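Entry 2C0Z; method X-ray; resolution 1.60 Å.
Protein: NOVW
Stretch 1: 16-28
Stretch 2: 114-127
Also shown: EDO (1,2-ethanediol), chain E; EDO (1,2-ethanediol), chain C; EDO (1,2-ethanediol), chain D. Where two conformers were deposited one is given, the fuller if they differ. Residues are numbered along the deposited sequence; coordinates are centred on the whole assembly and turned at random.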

# COMPACT_ATOMS: atom_id res chain seq x y z
N GLY A 16 14.06 2.24 -18.97
CA GLY A 16 14.95 2.97 -19.85
C GLY A 16 15.39 4.36 -19.41
O GLY A 16 16.25 4.98 -20.03
N ILE A 17 14.79 4.87 -18.34
CA ILE A 17 15.08 6.14 -17.73
C ILE A 17 15.83 5.88 -16.44
O ILE A 17 15.35 5.14 -15.58
CB ILE A 17 13.79 6.88 -17.43
CG1 ILE A 17 13.08 7.24 -18.74
CG2 ILE A 17 14.08 8.11 -16.57
CD1 ILE A 17 11.70 7.81 -18.54
N GLU A 18 17.02 6.46 -16.31
CA GLU A 18 17.85 6.28 -15.14
C GLU A 18 17.11 6.75 -13.91
O GLU A 18 16.55 7.84 -13.88
CB GLU A 18 19.15 7.08 -15.28
CG GLU A 18 20.06 7.07 -14.07
CD GLU A 18 21.21 8.07 -14.19
OE1 GLU A 18 21.19 8.98 -15.06
OE2 GLU A 18 22.16 7.92 -13.41
N GLY A 19 17.10 5.92 -12.88
CA GLY A 19 16.37 6.23 -11.67
C GLY A 19 14.98 5.64 -11.59
O GLY A 19 14.27 5.82 -10.58
N VAL A 20 14.58 4.90 -12.62
CA VAL A 20 13.26 4.28 -12.69
C VAL A 20 13.43 2.77 -12.78
O VAL A 20 14.23 2.29 -13.58
CB VAL A 20 12.37 4.76 -13.86
CG1 VAL A 20 11.01 4.08 -13.81
CG2 VAL A 20 12.20 6.26 -13.80
N TRP A 21 12.73 2.04 -11.92
CA TRP A 21 12.80 0.56 -11.84
C TRP A 21 11.41 -0.03 -11.86
O TRP A 21 10.46 0.56 -11.36
CB TRP A 21 13.45 0.11 -10.53
CG TRP A 21 14.89 0.48 -10.34
CD1 TRP A 21 15.41 1.72 -10.11
CD2 TRP A 21 16.02 -0.41 -10.38
NE1 TRP A 21 16.78 1.66 -9.97
CE2 TRP A 21 17.18 0.36 -10.15
CE3 TRP A 21 16.17 -1.78 -10.58
CZ2 TRP A 21 18.46 -0.18 -10.11
CZ3 TRP A 21 17.47 -2.33 -10.54
CH2 TRP A 21 18.59 -1.53 -10.32
N GLU A 22 11.34 -1.24 -12.42
CA GLU A 22 10.12 -2.07 -12.38
C GLU A 22 10.37 -3.20 -11.38
O GLU A 22 11.38 -3.88 -11.45
CB GLU A 22 9.74 -2.62 -13.75
CG GLU A 22 8.49 -3.48 -13.68
CD GLU A 22 7.97 -3.90 -15.04
OE1 GLU A 22 8.58 -3.61 -16.08
OE2 GLU A 22 6.90 -4.53 -15.07
N ILE A 23 9.45 -3.35 -10.44
CA ILE A 23 9.50 -4.42 -9.46
C ILE A 23 8.45 -5.47 -9.77
O ILE A 23 7.26 -5.17 -9.90
CB ILE A 23 9.30 -3.84 -8.06
CG1 ILE A 23 10.39 -2.77 -7.74
CG2 ILE A 23 9.37 -4.97 -7.04
CD1 ILE A 23 9.97 -1.33 -8.06
N THR A 24 8.90 -6.71 -9.91
CA THR A 24 8.06 -7.88 -10.00
C THR A 24 7.90 -8.40 -8.56
O THR A 24 8.90 -8.57 -7.86
CB THR A 24 8.76 -8.93 -10.86
OG1 THR A 24 8.94 -8.41 -12.19
CG2 THR A 24 7.96 -10.19 -10.97
N PRO A 25 6.69 -8.63 -8.09
CA PRO A 25 6.51 -9.07 -6.71
C PRO A 25 6.91 -10.53 -6.50
O PRO A 25 7.04 -11.28 -7.47
CB PRO A 25 5.00 -8.90 -6.49
CG PRO A 25 4.43 -9.19 -7.85
CD PRO A 25 5.40 -8.53 -8.79
N GLU A 26 7.11 -10.91 -5.25
CA GLU A 26 7.11 -12.32 -4.87
C GLU A 26 5.64 -12.69 -4.65
O GLU A 26 4.99 -12.15 -3.79
CB GLU A 26 7.91 -12.57 -3.59
CG GLU A 26 7.97 -14.07 -3.27
CD GLU A 26 8.64 -14.41 -1.96
OE1 GLU A 26 9.09 -13.50 -1.25
OE2 GLU A 26 8.72 -15.64 -1.64
N GLN A 27 5.12 -13.58 -5.48
CA GLN A 27 3.68 -13.88 -5.50
C GLN A 27 3.44 -15.39 -5.52
O GLN A 27 4.14 -16.13 -6.22
CB GLN A 27 3.07 -13.26 -6.76
CG GLN A 27 1.56 -13.53 -6.97
CD GLN A 27 0.92 -12.57 -7.97
OE1 GLN A 27 0.25 -11.62 -7.56
NE2 GLN A 27 1.13 -12.80 -9.25
N ARG A 28 2.45 -15.83 -4.74
CA ARG A 28 1.95 -17.18 -4.75
C ARG A 28 0.44 -17.15 -4.75
O ARG A 28 -0.19 -16.20 -4.24
CB ARG A 28 2.44 -17.99 -3.56
CG ARG A 28 1.97 -17.60 -2.22
CD ARG A 28 2.53 -18.51 -1.09
NE ARG A 28 1.89 -18.20 0.20
CZ ARG A 28 2.48 -17.61 1.24
NH1 ARG A 28 3.76 -17.24 1.20
NH2 ARG A 28 1.79 -17.38 2.36
N ASP A 114 -3.86 -5.73 -11.56
CA ASP A 114 -4.09 -6.63 -10.45
C ASP A 114 -3.89 -8.11 -10.77
O ASP A 114 -4.30 -8.97 -9.98
CB ASP A 114 -5.46 -6.38 -9.84
CG ASP A 114 -6.62 -6.69 -10.77
OD1 ASP A 114 -6.40 -7.23 -11.87
OD2 ASP A 114 -7.81 -6.42 -10.41
N VAL A 115 -3.25 -8.38 -11.90
CA VAL A 115 -2.90 -9.72 -12.29
C VAL A 115 -1.41 -9.97 -12.06
O VAL A 115 -1.03 -10.81 -11.26
CB VAL A 115 -3.26 -9.97 -13.78
CG1 VAL A 115 -2.82 -11.37 -14.20
CG2 VAL A 115 -4.75 -9.82 -13.95
N SER A 116 -0.56 -9.25 -12.79
CA SER A 116 0.88 -9.30 -12.55
C SER A 116 1.35 -8.51 -11.35
O SER A 116 2.40 -8.83 -10.75
CB SER A 116 1.65 -8.93 -13.83
OG SER A 116 1.34 -7.66 -14.34
N ARG A 117 0.60 -7.48 -11.00
CA ARG A 117 0.86 -6.77 -9.76
C ARG A 117 2.29 -6.23 -9.61
O ARG A 117 2.89 -6.25 -8.51
CB ARG A 117 0.46 -7.64 -8.57
CG ARG A 117 -1.03 -7.93 -8.54
CD ARG A 117 -1.50 -8.53 -7.22
NE ARG A 117 -2.94 -8.88 -7.19
CZ ARG A 117 -3.91 -8.07 -6.82
NH1 ARG A 117 -3.67 -6.84 -6.38
NH2 ARG A 117 -5.16 -8.51 -6.86
N ARG A 118 2.82 -5.73 -10.72
CA ARG A 118 4.11 -5.05 -10.75
C ARG A 118 4.00 -3.69 -10.04
O ARG A 118 2.90 -3.16 -9.82
CB ARG A 118 4.62 -4.90 -12.17
CG ARG A 118 4.59 -6.20 -12.97
CD ARG A 118 5.82 -6.92 -12.86
NE ARG A 118 5.84 -8.27 -13.45
CZ ARG A 118 6.49 -8.60 -14.54
NH1 ARG A 118 7.17 -7.68 -15.24
NH2 ARG A 118 6.46 -9.85 -14.96
N ALA A 119 5.15 -3.16 -9.69
CA ALA A 119 5.28 -1.83 -9.12
C ALA A 119 6.35 -1.09 -9.93
O ALA A 119 7.24 -1.71 -10.52
CB ALA A 119 5.64 -1.90 -7.65
N VAL A 120 6.26 0.24 -9.92
CA VAL A 120 7.26 1.08 -10.50
C VAL A 120 7.78 2.03 -9.44
O VAL A 120 6.99 2.64 -8.72
CB VAL A 120 6.73 1.86 -11.72
CG1 VAL A 120 7.70 2.92 -12.18
CG2 VAL A 120 6.45 0.93 -12.88
N TYR A 121 9.11 2.13 -9.34
CA TYR A 121 9.77 3.10 -8.50
C TYR A 121 10.33 4.19 -9.40
O TYR A 121 11.00 3.91 -10.38
CB TYR A 121 10.89 2.47 -7.69
CG TYR A 121 11.76 3.49 -7.01
CD1 TYR A 121 11.30 4.18 -5.89
CD2 TYR A 121 13.04 3.79 -7.47
CE1 TYR A 121 12.07 5.13 -5.26
CE2 TYR A 121 13.81 4.75 -6.84
CZ TYR A 121 13.31 5.42 -5.74
OH TYR A 121 14.08 6.37 -5.06
N LEU A 122 10.03 5.42 -9.05
CA LEU A 122 10.58 6.57 -9.76
C LEU A 122 11.24 7.54 -8.82
O LEU A 122 10.71 7.87 -7.77
CB LEU A 122 9.53 7.28 -10.61
CG LEU A 122 8.22 7.67 -9.97
CD1 LEU A 122 7.67 8.93 -10.60
CD2 LEU A 122 7.20 6.55 -10.11
N SER A 123 12.44 7.93 -9.19
CA SER A 123 13.27 8.81 -8.40
C SER A 123 12.87 10.28 -8.55
O SER A 123 11.97 10.64 -9.30
CB SER A 123 14.74 8.67 -8.87
OG SER A 123 15.26 7.38 -8.68
N GLU A 124 13.59 11.14 -7.85
CA GLU A 124 13.33 12.57 -7.88
C GLU A 124 13.50 13.14 -9.28
O GLU A 124 14.35 12.71 -10.08
CB GLU A 124 14.28 13.29 -6.90
CG GLU A 124 14.19 12.84 -5.45
CD GLU A 124 14.90 11.52 -5.07
OE1 GLU A 124 15.49 10.77 -5.91
OE2 GLU A 124 14.82 11.21 -3.85
N GLY A 125 12.64 14.09 -9.60
CA GLY A 125 12.68 14.78 -10.89
C GLY A 125 11.94 14.08 -12.01
O GLY A 125 11.88 14.59 -13.13
N ILE A 126 11.40 12.89 -11.73
CA ILE A 126 10.65 12.09 -12.69
C ILE A 126 9.19 12.41 -12.56
O ILE A 126 8.65 12.51 -11.46
CB ILE A 126 10.90 10.57 -12.50
CG1 ILE A 126 12.40 10.26 -12.59
CG2 ILE A 126 10.10 9.75 -13.49
CD1 ILE A 126 12.99 10.64 -13.91
N GLY A 127 8.54 12.65 -13.70
CA GLY A 127 7.12 12.89 -13.72
C GLY A 127 6.31 11.61 -13.85
O GLY A 127 6.79 10.60 -14.36
C1 EDO E . 19.14 2.40 -12.89
O1 EDO E . 19.37 3.79 -12.89
C2 EDO E . 17.62 2.30 -12.77
O2 EDO E . 16.96 2.91 -13.86
C1 EDO C . 4.29 -11.43 -11.18
O1 EDO C . 4.43 -10.14 -11.73
C2 EDO C . 4.18 -12.41 -12.32
O2 EDO C . 5.22 -12.18 -13.26
C1 EDO D . -5.70 -12.26 -8.70
O1 EDO D . -5.10 -11.33 -7.78
C2 EDO D . -5.77 -11.76 -10.14
O2 EDO D . -6.57 -10.58 -10.20
O HOH W 1 -2.31 -11.29 -8.65

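Strands 20-24 and 119-122 lie side by side as antiparallel neighbours, their N-to-C directions 156° apart and their axes approaching to 4.7 Å. Before the strand, a type II turn from Ile17 to Val20 is closed by Val20 N to Ile17 O (3.1 Å), and Ile17 CG2 meets Ile126 CD1 at 3.8 Å. Gly19, with phi/psi of 95/0, occupies a position where a CB would jam against the preceding carbonyl O and sit tight against Ser123 OG. Its carbonyl accepts two hydrogen bonds from one residue: Ser123 OG to Gly19 O at 2.7 Å, and a weak one from Ser123 N to Gly19 O at 3.1 Å. Val20, opposite Leu122 in a non-hydrogen-bonded pair, packs its CG1 on Val120 CG1 (3.9 Å) and its CG2 on Ile126 CG2 (4.1 Å).

Trp21 and Tyr121 exchange backbone bonds, Trp21 N to Tyr121 O (3.0 Å) and Tyr121 N to Trp21 O (2.9 Å); on the other face of the sheet from Val20, Trp21 CD1 approaches the edge of the tyrosine ring, 4.1 Å from Tyr121 CD2. An ethanediol carbon lies over one face of the indole. Glu22 returns to the Val20 face, and its extended side chain reaches Arg118 in a salt bridge, Glu22 OE2 to Arg118 NH1 at 3.2 Å. Ile23 and Ala119 form the next hydrogen-bonded pair, Ile23 N to Ala119 O (2.8 Å) and Ala119 N to Ile23 O (2.9 Å), while Ile23 CD1 packs against Tyr121 CB (3.9 Å).

Thr24 OG1 sits over one face of the Arg118 guanidinium. Pro25, lacking an amide hydrogen, makes van der Waals contact instead, its CG 3.4 Å from Arg117 O. At Gln27 a water links the stretches, donating to Gln27 OE1 (2.8 Å) and accepting from Arg117 NE (2.9 Å).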